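Local coordinates for flagellar motor switch protein FliG (Aquifex aeolicus, PDB 3HJL), which probably forms part of the rotor-mounted switch complex at the base of the flagellar basal body, where the direction of flagellar rotation is set, at residues A[232-237]-A[315-320]; A[246-251]-A[279-284]; A[258-263]-A[291-296]. All coordinates share one frame; numbering follows the deposited sequence.

All three contacts fall within the C-terminal FliG region, and none is a core contact. Interactions 1 and 3 are surface contacts between helices, while interaction 2 is partly buried and sets a loop against a helix start. Interactions 2 and 3 both hold the 272-296 helix pair, the former through the turn before helix 284-296, the latter through that helix itself; interaction 1 uses helices 227-237 and 302-320. Their chemistry differs: a guanidinium lies against aliphatic carbons in interaction 1, an amide bonds a carboxylate beside an isoleucine in interaction 2, and a lone salt bridge spans interaction 3. Apolar contacts connect them, with Ile-315 CD1 3.3 Å from Val-258 CG1.

Interaction 1 (A[232-237]-A[315-320]); sequences RIREKM and IIRKMI
Arg-317 extends from helix 302-320 to helix 227-237 and sets its guanidinium against Arg-234 and Glu-235. With chi2 and chi3 both near -150°, its chain is extended from CG to NE, which lets it span helices whose nearest CA atoms, those of Arg-234 and Arg-317, are 9.6 Å apart. Arg-234 CB lies over one face of the group, 3.9 Å from Arg-317 NH1. Glu-235 meets the edge, its CG 3.7 Å from Arg-317 NH2.

The touching atoms of helix 227-237 are thus mainly methylene carbons. The Glu-235 carboxylate is turned 68° from the guanidinium plane, and its OE2 stays 5.1 Å from Arg-317 NH2, too far for a salt bridge. Arg-234 bends at chi3 (111°) and directs its guanidinium to Glu-216 and Glu-230, while Arg-317 NH2 has a long, weak ion pair with Glu-231.

Only 118 Å² is buried, and the two arginine head groups are close, with Arg-234 NE 4.8 Å from Arg-317 NH1. Helix 227-237 also packs on helices 199-209 and 212-225 through Ile-233, so the contact joins that helical group to helix 302-320. The chemistry implies van der Waals touch of guanidinium on methylene carbons, the charge probably balanced by nearby glutamates.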
loop_
_atom_site.group_PDB
_atom_site.type_symbol
_atom_site.label_atom_id
_atom_site.label_comp_id
_atom_site.label_asym_id
_atom_site.label_seq_id
_atom_site.Cartn_x
_atom_site.Cartn_y
_atom_site.Cartn_z
ATOM N N ARG A 232 8.161 2.518 -22.852
ATOM C CA ARG A 232 6.895 3.263 -22.869
ATOM C C ARG A 232 7.074 4.687 -23.396
ATOM O O ARG A 232 6.179 5.213 -24.059
ATOM C CB ARG A 232 6.229 3.272 -21.486
ATOM C CG ARG A 232 5.672 1.906 -21.091
ATOM C CD ARG A 232 4.861 1.922 -19.796
ATOM N NE ARG A 232 5.503 2.680 -18.711
ATOM C CZ ARG A 232 5.135 3.890 -18.266
ATOM N NH1 ARG A 232 4.085 4.549 -18.771
ATOM N NH2 ARG A 232 5.821 4.450 -17.270
ATOM N N ILE A 233 8.233 5.294 -23.118
ATOM C CA ILE A 233 8.572 6.603 -23.677
ATOM C C ILE A 233 8.772 6.509 -25.195
ATOM O O ILE A 233 8.207 7.317 -25.935
ATOM C CB ILE A 233 9.847 7.221 -23.028
ATOM C CG1 ILE A 233 9.598 7.573 -21.558
ATOM C CG2 ILE A 233 10.261 8.495 -23.766
ATOM C CD1 ILE A 233 10.867 7.857 -20.784
ATOM N N ARG A 234 9.546 5.513 -25.646
ATOM C CA ARG A 234 9.837 5.330 -27.084
ATOM C C ARG A 234 8.582 5.061 -27.916
ATOM O O ARG A 234 8.512 5.472 -29.068
ATOM C CB ARG A 234 10.844 4.197 -27.329
ATOM C CG ARG A 234 12.197 4.355 -26.637
ATOM C CD ARG A 234 13.236 3.386 -27.202
ATOM N NE ARG A 234 14.281 4.099 -27.947
ATOM C CZ ARG A 234 15.459 4.499 -27.447
ATOM N NH1 ARG A 234 15.826 4.230 -26.182
ATOM N NH2 ARG A 234 16.302 5.162 -28.230
ATOM N N GLU A 235 7.626 4.324 -27.346
ATOM C CA GLU A 235 6.308 4.109 -27.969
ATOM C C GLU A 235 5.602 5.438 -28.289
ATOM O O GLU A 235 4.987 5.581 -29.344
ATOM C CB GLU A 235 5.418 3.257 -27.056
ATOM C CG GLU A 235 5.812 1.777 -27.015
ATOM C CD GLU A 235 5.004 0.958 -26.006
ATOM O OE1 GLU A 235 4.211 1.549 -25.232
ATOM O OE2 GLU A 235 5.166 -0.287 -25.994
ATOM N N LYS A 236 5.726 6.406 -27.391
ATOM C CA LYS A 236 5.149 7.735 -27.593
ATOM C C LYS A 236 5.971 8.639 -28.524
ATOM O O LYS A 236 5.427 9.620 -29.051
ATOM C CB LYS A 236 4.950 8.430 -26.247
ATOM C CG LYS A 236 4.027 7.686 -25.277
ATOM C CD LYS A 236 2.614 7.602 -25.792
ATOM C CE LYS A 236 1.678 7.110 -24.726
ATOM N NZ LYS A 236 0.302 7.015 -25.260
ATOM N N MET A 237 7.266 8.333 -28.704
ATOM C CA MET A 237 8.153 9.109 -29.603
ATOM C C MET A 237 7.819 8.924 -31.087
ATOM O O MET A 237 8.045 9.834 -31.888
ATOM C CB MET A 237 9.632 8.791 -29.341
ATOM C CG MET A 237 10.180 9.394 -28.036
ATOM S SD MET A 237 11.817 8.766 -27.569
ATOM C CE MET A 237 12.808 9.230 -28.987
ATOM N N ILE A 315 7.870 -1.804 -37.362
ATOM C CA ILE A 315 8.546 -1.833 -38.654
ATOM C C ILE A 315 9.099 -0.451 -39.000
ATOM O O ILE A 315 10.243 -0.336 -39.437
ATOM C CB ILE A 315 7.589 -2.340 -39.779
ATOM C CG1 ILE A 315 7.334 -3.839 -39.605
ATOM C CG2 ILE A 315 8.165 -2.063 -41.171
ATOM C CD1 ILE A 315 6.180 -4.350 -40.394
ATOM N N ILE A 316 8.299 0.588 -38.765
ATOM C CA ILE A 316 8.715 1.965 -39.046
ATOM C C ILE A 316 9.936 2.405 -38.208
ATOM O O ILE A 316 10.799 3.123 -38.715
ATOM C CB ILE A 316 7.535 2.964 -38.913
ATOM C CG1 ILE A 316 6.582 2.800 -40.101
ATOM C CG2 ILE A 316 8.036 4.405 -38.915
ATOM C CD1 ILE A 316 5.271 3.545 -39.952
ATOM N N ARG A 317 10.027 1.933 -36.958
ATOM C CA ARG A 317 11.176 2.241 -36.083
ATOM C C ARG A 317 12.516 1.794 -36.667
ATOM O O ARG A 317 13.519 2.493 -36.527
ATOM C CB ARG A 317 11.043 1.557 -34.732
ATOM C CG ARG A 317 10.045 2.154 -33.759
ATOM C CD ARG A 317 10.557 1.874 -32.355
ATOM N NE ARG A 317 9.516 1.737 -31.357
ATOM C CZ ARG A 317 9.739 1.331 -30.104
ATOM N NH1 ARG A 317 10.979 1.048 -29.674
ATOM N NH2 ARG A 317 8.717 1.221 -29.266
ATOM N N LYS A 318 12.542 0.584 -37.223
ATOM C CA LYS A 318 13.728 0.060 -37.911
ATOM C C LYS A 318 14.163 0.942 -39.095
ATOM O O LYS A 318 15.352 1.053 -39.371
ATOM C CB LYS A 318 13.475 -1.370 -38.396
ATOM C CG LYS A 318 13.492 -2.420 -37.291
ATOM C CD LYS A 318 12.958 -3.761 -37.802
ATOM C CE LYS A 318 13.613 -4.952 -37.100
ATOM N NZ LYS A 318 14.988 -5.235 -37.628
ATOM N N MET A 319 13.198 1.577 -39.768
ATOM C CA MET A 319 13.488 2.520 -40.870
ATOM C C MET A 319 14.206 3.745 -40.294
ATOM O O MET A 319 15.148 4.258 -40.892
ATOM C CB MET A 319 12.215 3.015 -41.597
ATOM C CG MET A 319 11.086 2.011 -41.815
ATOM S SD MET A 319 11.449 0.604 -42.850
ATOM C CE MET A 319 11.327 1.361 -44.461
ATOM N N ILE A 320 13.740 4.207 -39.131
ATOM C CA ILE A 320 14.364 5.329 -38.417
ATOM C C ILE A 320 15.765 4.935 -37.896
ATOM O O ILE A 320 16.680 5.760 -37.884
ATOM C CB ILE A 320 13.460 5.845 -37.252
ATOM C CG1 ILE A 320 12.109 6.341 -37.792
ATOM C CG2 ILE A 320 14.147 6.981 -36.490
ATOM C CD1 ILE A 320 11.187 6.912 -36.724
#

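Interaction 2 (A[246-251]-A[279-284]); sequences LSDRDI and LSNMSK
Asn-281 reaches from the turn after helix 272-279 to the first turn of helix 248-255, where its amide meets Asp-248 and Ile-251. The one hydrogen bond between the segments runs from Asn-281 ND2 to Asp-248 OD2, at 3.0 Å with an N-H...O angle of 151°. The acceptor lies close to the amide plane, and the donor approaches OD2 on its anti side, 16° out of the carboxylate plane. Carboxylate and amide are turned 64° against each other. The pairing stays a single bond because the amide's other head atom, Asn-281 OD1, is an acceptor like Asp-248 OD2, 3.4 Å away. Asn-281 OD1 also lies against Asp-248 CB.

Ile-251 supplies the apolar side of the contact. Its CD1 comes within 3.2 Å of Asn-281 ND2, while CG2 is 3.8 Å from Asn-281 CB. CG2 stands anti to the backbone N, which turns it to Asn-281 CB and ND2, while CG1 carries CD1 to ND2; CD1, CB and CG2 all press on the amide nitrogen from one side.

Farther out, a weak hydrogen bond from Asn-281 ND2 to Lys-277 O gives the amide a second polar partner. Ile-251 also packs on Lys-277 and Phe-278, bringing helix 272-279 into the same neighbourhood. The backbone leading to Asn-281 forms a type I turn from Leu-279 to Met-282, whose closing bond, Met-282 N to Leu-279 O, is weak at 3.4 Å. Ser-280 OG binds Gln-276 O, and Ser-283 caps the following helix through Ala-286 N. The arrangement is that of two consecutive helices, 272-279 and 284-296, joined by a short connection with a type I turn and a serine N-cap, docked on the N-terminal turn of a third helix in this all-helical domain.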
loop_
_atom_site.group_PDB
_atom_site.type_symbol
_atom_site.label_atom_id
_atom_site.label_comp_id
_atom_site.label_asym_id
_atom_site.label_seq_id
_atom_site.Cartn_x
_atom_site.Cartn_y
_atom_site.Cartn_z
ATOM N N LEU A 246 6.174 11.310 -42.532
ATOM C CA LEU A 246 7.032 10.590 -43.475
ATOM C C LEU A 246 6.807 11.024 -44.929
ATOM O O LEU A 246 5.737 11.527 -45.277
ATOM C CB LEU A 246 6.810 9.072 -43.344
ATOM C CG LEU A 246 7.087 8.444 -41.972
ATOM C CD1 LEU A 246 6.813 6.963 -42.004
ATOM C CD2 LEU A 246 8.520 8.718 -41.504
ATOM N N SER A 247 7.836 10.843 -45.761
ATOM C CA SER A 247 7.759 11.165 -47.188
ATOM C C SER A 247 7.093 10.028 -47.947
ATOM O O SER A 247 6.843 8.959 -47.385
ATOM C CB SER A 247 9.159 11.375 -47.760
ATOM O OG SER A 247 9.864 12.352 -47.022
ATOM N N ASP A 248 6.804 10.270 -49.226
ATOM C CA ASP A 248 6.308 9.224 -50.120
ATOM C C ASP A 248 7.377 8.147 -50.316
ATOM O O ASP A 248 7.055 6.966 -50.395
ATOM C CB ASP A 248 5.886 9.812 -51.469
ATOM C CG ASP A 248 4.593 10.606 -51.383
ATOM O OD1 ASP A 248 4.578 11.770 -51.826
ATOM O OD2 ASP A 248 3.594 10.074 -50.863
ATOM N N ARG A 249 8.639 8.569 -50.368
ATOM C CA ARG A 249 9.796 7.661 -50.443
ATOM C C ARG A 249 9.813 6.659 -49.283
ATOM O O ARG A 249 10.082 5.475 -49.480
ATOM C CB ARG A 249 11.101 8.472 -50.402
ATOM C CG ARG A 249 11.387 9.303 -51.648
ATOM C CD ARG A 249 11.861 8.437 -52.808
ATOM N NE ARG A 249 12.432 9.236 -53.893
ATOM C CZ ARG A 249 13.644 9.805 -53.882
ATOM N NH1 ARG A 249 14.452 9.714 -52.818
ATOM N NH2 ARG A 249 14.048 10.504 -54.944
ATOM N N ASP A 250 9.544 7.161 -48.078
ATOM C CA ASP A 250 9.530 6.343 -46.853
ATOM C C ASP A 250 8.432 5.281 -46.893
ATOM O O ASP A 250 8.646 4.138 -46.486
ATOM C CB ASP A 250 9.300 7.223 -45.618
ATOM C CG ASP A 250 10.423 8.217 -45.374
ATOM O OD1 ASP A 250 11.217 8.491 -46.299
ATOM O OD2 ASP A 250 10.496 8.735 -44.242
ATOM N N ILE A 251 7.261 5.683 -47.386
ATOM C CA ILE A 251 6.096 4.806 -47.514
ATOM C C ILE A 251 6.364 3.657 -48.488
ATOM O O ILE A 251 5.962 2.527 -48.225
ATOM C CB ILE A 251 4.851 5.607 -47.976
ATOM C CG1 ILE A 251 4.461 6.646 -46.921
ATOM C CG2 ILE A 251 3.656 4.675 -48.234
ATOM C CD1 ILE A 251 3.960 7.903 -47.523
ATOM N N LEU A 279 -2.154 4.256 -49.840
ATOM C CA LEU A 279 -2.821 3.943 -51.118
ATOM C C LEU A 279 -2.246 4.672 -52.341
ATOM O O LEU A 279 -2.174 4.092 -53.426
ATOM C CB LEU A 279 -4.326 4.230 -51.025
ATOM C CG LEU A 279 -5.142 3.329 -50.099
ATOM C CD1 LEU A 279 -6.511 3.941 -49.859
ATOM C CD2 LEU A 279 -5.261 1.902 -50.660
ATOM N N SER A 280 -1.833 5.925 -52.166
ATOM C CA SER A 280 -1.267 6.718 -53.268
ATOM C C SER A 280 0.134 6.274 -53.689
ATOM O O SER A 280 0.616 6.701 -54.734
ATOM C CB SER A 280 -1.217 8.196 -52.894
ATOM O OG SER A 280 -0.312 8.411 -51.830
ATOM N N ASN A 281 0.797 5.470 -52.855
ATOM C CA ASN A 281 2.132 4.943 -53.151
ATOM C C ASN A 281 2.137 3.493 -53.662
ATOM O O ASN A 281 3.199 2.945 -53.965
ATOM C CB ASN A 281 3.030 5.103 -51.920
ATOM C CG ASN A 281 3.474 6.550 -51.710
ATOM O OD1 ASN A 281 4.046 7.166 -52.605
ATOM N ND2 ASN A 281 3.212 7.091 -50.525
ATOM N N MET A 282 0.953 2.886 -53.773
ATOM C CA MET A 282 0.805 1.569 -54.409
ATOM C C MET A 282 0.486 1.791 -55.887
ATOM O O MET A 282 0.294 2.929 -56.327
ATOM C CB MET A 282 -0.355 0.784 -53.781
ATOM C CG MET A 282 -0.307 0.640 -52.274
ATOM S SD MET A 282 -1.775 -0.195 -51.663
ATOM C CE MET A 282 -1.619 0.089 -49.900
ATOM N N SER A 283 0.417 0.698 -56.644
ATOM C CA SER A 283 -0.019 0.754 -58.034
ATOM C C SER A 283 -1.546 0.882 -58.049
ATOM O O SER A 283 -2.211 0.627 -57.036
ATOM C CB SER A 283 0.416 -0.509 -58.786
ATOM O OG SER A 283 -0.118 -1.666 -58.170
ATOM N N LYS A 284 -2.081 1.296 -59.191
ATOM C CA LYS A 284 -3.526 1.474 -59.386
ATOM C C LYS A 284 -4.311 0.204 -59.036
ATOM O O LYS A 284 -5.304 0.261 -58.312
ATOM C CB LYS A 284 -3.798 1.882 -60.849
ATOM C CG LYS A 284 -5.263 2.143 -61.208
ATOM C CD LYS A 284 -5.397 2.565 -62.670
ATOM C CE LYS A 284 -6.855 2.661 -63.108
ATOM N NZ LYS A 284 -7.554 1.341 -63.057
#

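Interaction 3 (A[258-263]-A[291-296]); sequences VDKNTL and LEDMEA
The Asp-293 carboxylate, the flat group at this contact, is met by Lys-260 at OD1, nearly in line with its C-O bond; neither carboxylate face is used by the lysine. The result is a salt bridge between two helices of an all-helical fold, Lys-260 in the first turn of helix 260-268 and Asp-293 on helix 284-296. Lys-260 NZ stands 2.9 Å from Asp-293 OD1, and Lys-260 CE follows at 3.5 Å from that same oxygen, so the oxygen sits to the side of the CE-NZ bond, not beyond its end.

The lysine reaches this far because its chain is fully extended: CG leaves opposite the backbone N (chi1 176°), and the later torsions are all extended too. It meets the aspartate chain at about a right angle. On the way it touches Leu-289 and Phe-290 of helix 284-296, while Asp-293 rests on Met-264, so apolar neighbours flank both partners. Replacing Lys-260 by an alanine would probably leave the Asp-293 carboxylate without its mate in helix 260-268 and remove the sole close contact between these segments, whose buried surface totals just 81 Å².

The start of the lysine's helix is fixed by an N-cap. Asp-259 OD2 accepts from Thr-262 OG1 through its anti lone pair, and it takes the backbone N-H of Thr-262 from above the carboxylate plane, 54° out of it. That capping bond, Thr-262 N to Asp-259 OD2, is 3.2 Å long with an N-H...O angle of 151°.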
loop_
_atom_site.group_PDB
_atom_site.type_symbol
_atom_site.label_atom_id
_atom_site.label_comp_id
_atom_site.label_asym_id
_atom_site.label_seq_id
_atom_site.Cartn_x
_atom_site.Cartn_y
_atom_site.Cartn_z
ATOM N N VAL A 258 6.066 -4.430 -44.895
ATOM C CA VAL A 258 4.824 -4.784 -44.173
ATOM C C VAL A 258 3.933 -5.789 -44.917
ATOM O O VAL A 258 3.839 -5.776 -46.143
ATOM C CB VAL A 258 3.931 -3.541 -43.764
ATOM C CG1 VAL A 258 4.616 -2.705 -42.723
ATOM C CG2 VAL A 258 3.532 -2.697 -44.974
ATOM N N ASP A 259 3.303 -6.664 -44.137
ATOM C CA ASP A 259 2.312 -7.612 -44.632
ATOM C C ASP A 259 1.050 -6.832 -45.034
ATOM O O ASP A 259 0.692 -5.838 -44.380
ATOM C CB ASP A 259 1.989 -8.618 -43.517
ATOM C CG ASP A 259 0.862 -9.556 -43.875
ATOM O OD1 ASP A 259 0.889 -10.144 -44.980
ATOM O OD2 ASP A 259 -0.039 -9.734 -43.028
ATOM N N LYS A 260 0.408 -7.271 -46.119
ATOM C CA LYS A 260 -0.812 -6.640 -46.643
ATOM C C LYS A 260 -1.971 -6.693 -45.644
ATOM O O LYS A 260 -2.657 -5.687 -45.437
ATOM C CB LYS A 260 -1.245 -7.313 -47.967
ATOM C CG LYS A 260 -2.571 -6.773 -48.546
ATOM C CD LYS A 260 -2.976 -7.437 -49.847
ATOM C CE LYS A 260 -4.392 -7.003 -50.218
ATOM N NZ LYS A 260 -4.737 -7.274 -51.629
ATOM N N ASN A 261 -2.205 -7.871 -45.066
ATOM C CA ASN A 261 -3.298 -8.064 -44.108
ATOM C C ASN A 261 -3.099 -7.199 -42.860
ATOM O O ASN A 261 -4.051 -6.586 -42.373
ATOM C CB ASN A 261 -3.455 -9.549 -43.712
ATOM C CG ASN A 261 -3.801 -10.457 -44.902
ATOM O OD1 ASN A 261 -4.468 -10.042 -45.854
ATOM N ND2 ASN A 261 -3.351 -11.710 -44.836
ATOM N N THR A 262 -1.865 -7.144 -42.355
ATOM C CA THR A 262 -1.531 -6.288 -41.203
ATOM C C THR A 262 -1.802 -4.816 -41.510
ATOM O O THR A 262 -2.427 -4.121 -40.706
ATOM C CB THR A 262 -0.050 -6.443 -40.784
ATOM O OG1 THR A 262 0.223 -7.819 -40.493
ATOM C CG2 THR A 262 0.263 -5.590 -39.554
ATOM N N LEU A 263 -1.361 -4.359 -42.684
ATOM C CA LEU A 263 -1.582 -2.964 -43.106
ATOM C C LEU A 263 -3.073 -2.649 -43.319
ATOM O O LEU A 263 -3.529 -1.576 -42.964
ATOM C CB LEU A 263 -0.795 -2.651 -44.388
ATOM C CG LEU A 263 -0.772 -1.179 -44.821
ATOM C CD1 LEU A 263 -0.066 -0.336 -43.770
ATOM C CD2 LEU A 263 -0.125 -0.995 -46.187
ATOM N N LEU A 291 -8.337 -1.752 -51.196
ATOM C CA LEU A 291 -9.589 -1.158 -50.723
ATOM C C LEU A 291 -10.743 -2.155 -50.766
ATOM O O LEU A 291 -11.583 -2.173 -49.858
ATOM C CB LEU A 291 -9.956 0.068 -51.566
ATOM C CG LEU A 291 -9.059 1.295 -51.425
ATOM C CD1 LEU A 291 -9.411 2.332 -52.478
ATOM C CD2 LEU A 291 -9.186 1.884 -50.024
ATOM N N GLU A 292 -10.792 -2.957 -51.829
ATOM C CA GLU A 292 -11.823 -3.987 -51.984
ATOM C C GLU A 292 -11.693 -5.084 -50.930
ATOM O O GLU A 292 -12.690 -5.483 -50.315
ATOM C CB GLU A 292 -11.778 -4.586 -53.388
ATOM C CG GLU A 292 -12.290 -3.633 -54.464
ATOM C CD GLU A 292 -12.023 -4.121 -55.881
ATOM O OE1 GLU A 292 -11.568 -5.274 -56.059
ATOM O OE2 GLU A 292 -12.276 -3.343 -56.824
ATOM N N ASP A 293 -10.468 -5.555 -50.710
ATOM C CA ASP A 293 -10.201 -6.536 -49.657
ATOM C C ASP A 293 -10.409 -5.960 -48.243
ATOM O O ASP A 293 -10.715 -6.724 -47.328
ATOM C CB ASP A 293 -8.785 -7.119 -49.782
ATOM C CG ASP A 293 -8.612 -7.998 -51.013
ATOM O OD1 ASP A 293 -7.494 -7.996 -51.567
ATOM O OD2 ASP A 293 -9.577 -8.689 -51.428
ATOM N N MET A 294 -10.213 -4.644 -48.061
ATOM C CA MET A 294 -10.490 -3.980 -46.764
ATOM C C MET A 294 -11.963 -4.088 -46.354
ATOM O O MET A 294 -12.256 -4.300 -45.179
ATOM C CB MET A 294 -10.056 -2.494 -46.749
ATOM C CG MET A 294 -8.611 -2.238 -46.285
ATOM S SD MET A 294 -8.337 -0.566 -45.618
ATOM C CE MET A 294 -8.609 0.411 -47.083
ATOM N N GLU A 295 -12.880 -3.914 -47.310
ATOM C CA GLU A 295 -14.316 -4.131 -47.048
ATOM C C GLU A 295 -14.617 -5.627 -46.825
ATOM O O GLU A 295 -15.495 -5.979 -46.033
ATOM C CB GLU A 295 -15.173 -3.580 -48.195
ATOM C CG GLU A 295 -16.693 -3.606 -47.918
ATOM C CD GLU A 295 -17.526 -2.935 -49.011
ATOM O OE1 GLU A 295 -17.078 -1.908 -49.565
ATOM O OE2 GLU A 295 -18.646 -3.416 -49.291
ATOM N N ALA A 296 -13.867 -6.490 -47.519
ATOM C CA ALA A 296 -13.987 -7.953 -47.403
ATOM C C ALA A 296 -13.737 -8.524 -45.998
ATOM O O ALA A 296 -14.203 -9.622 -45.692
ATOM C CB ALA A 296 -13.040 -8.621 -48.390
#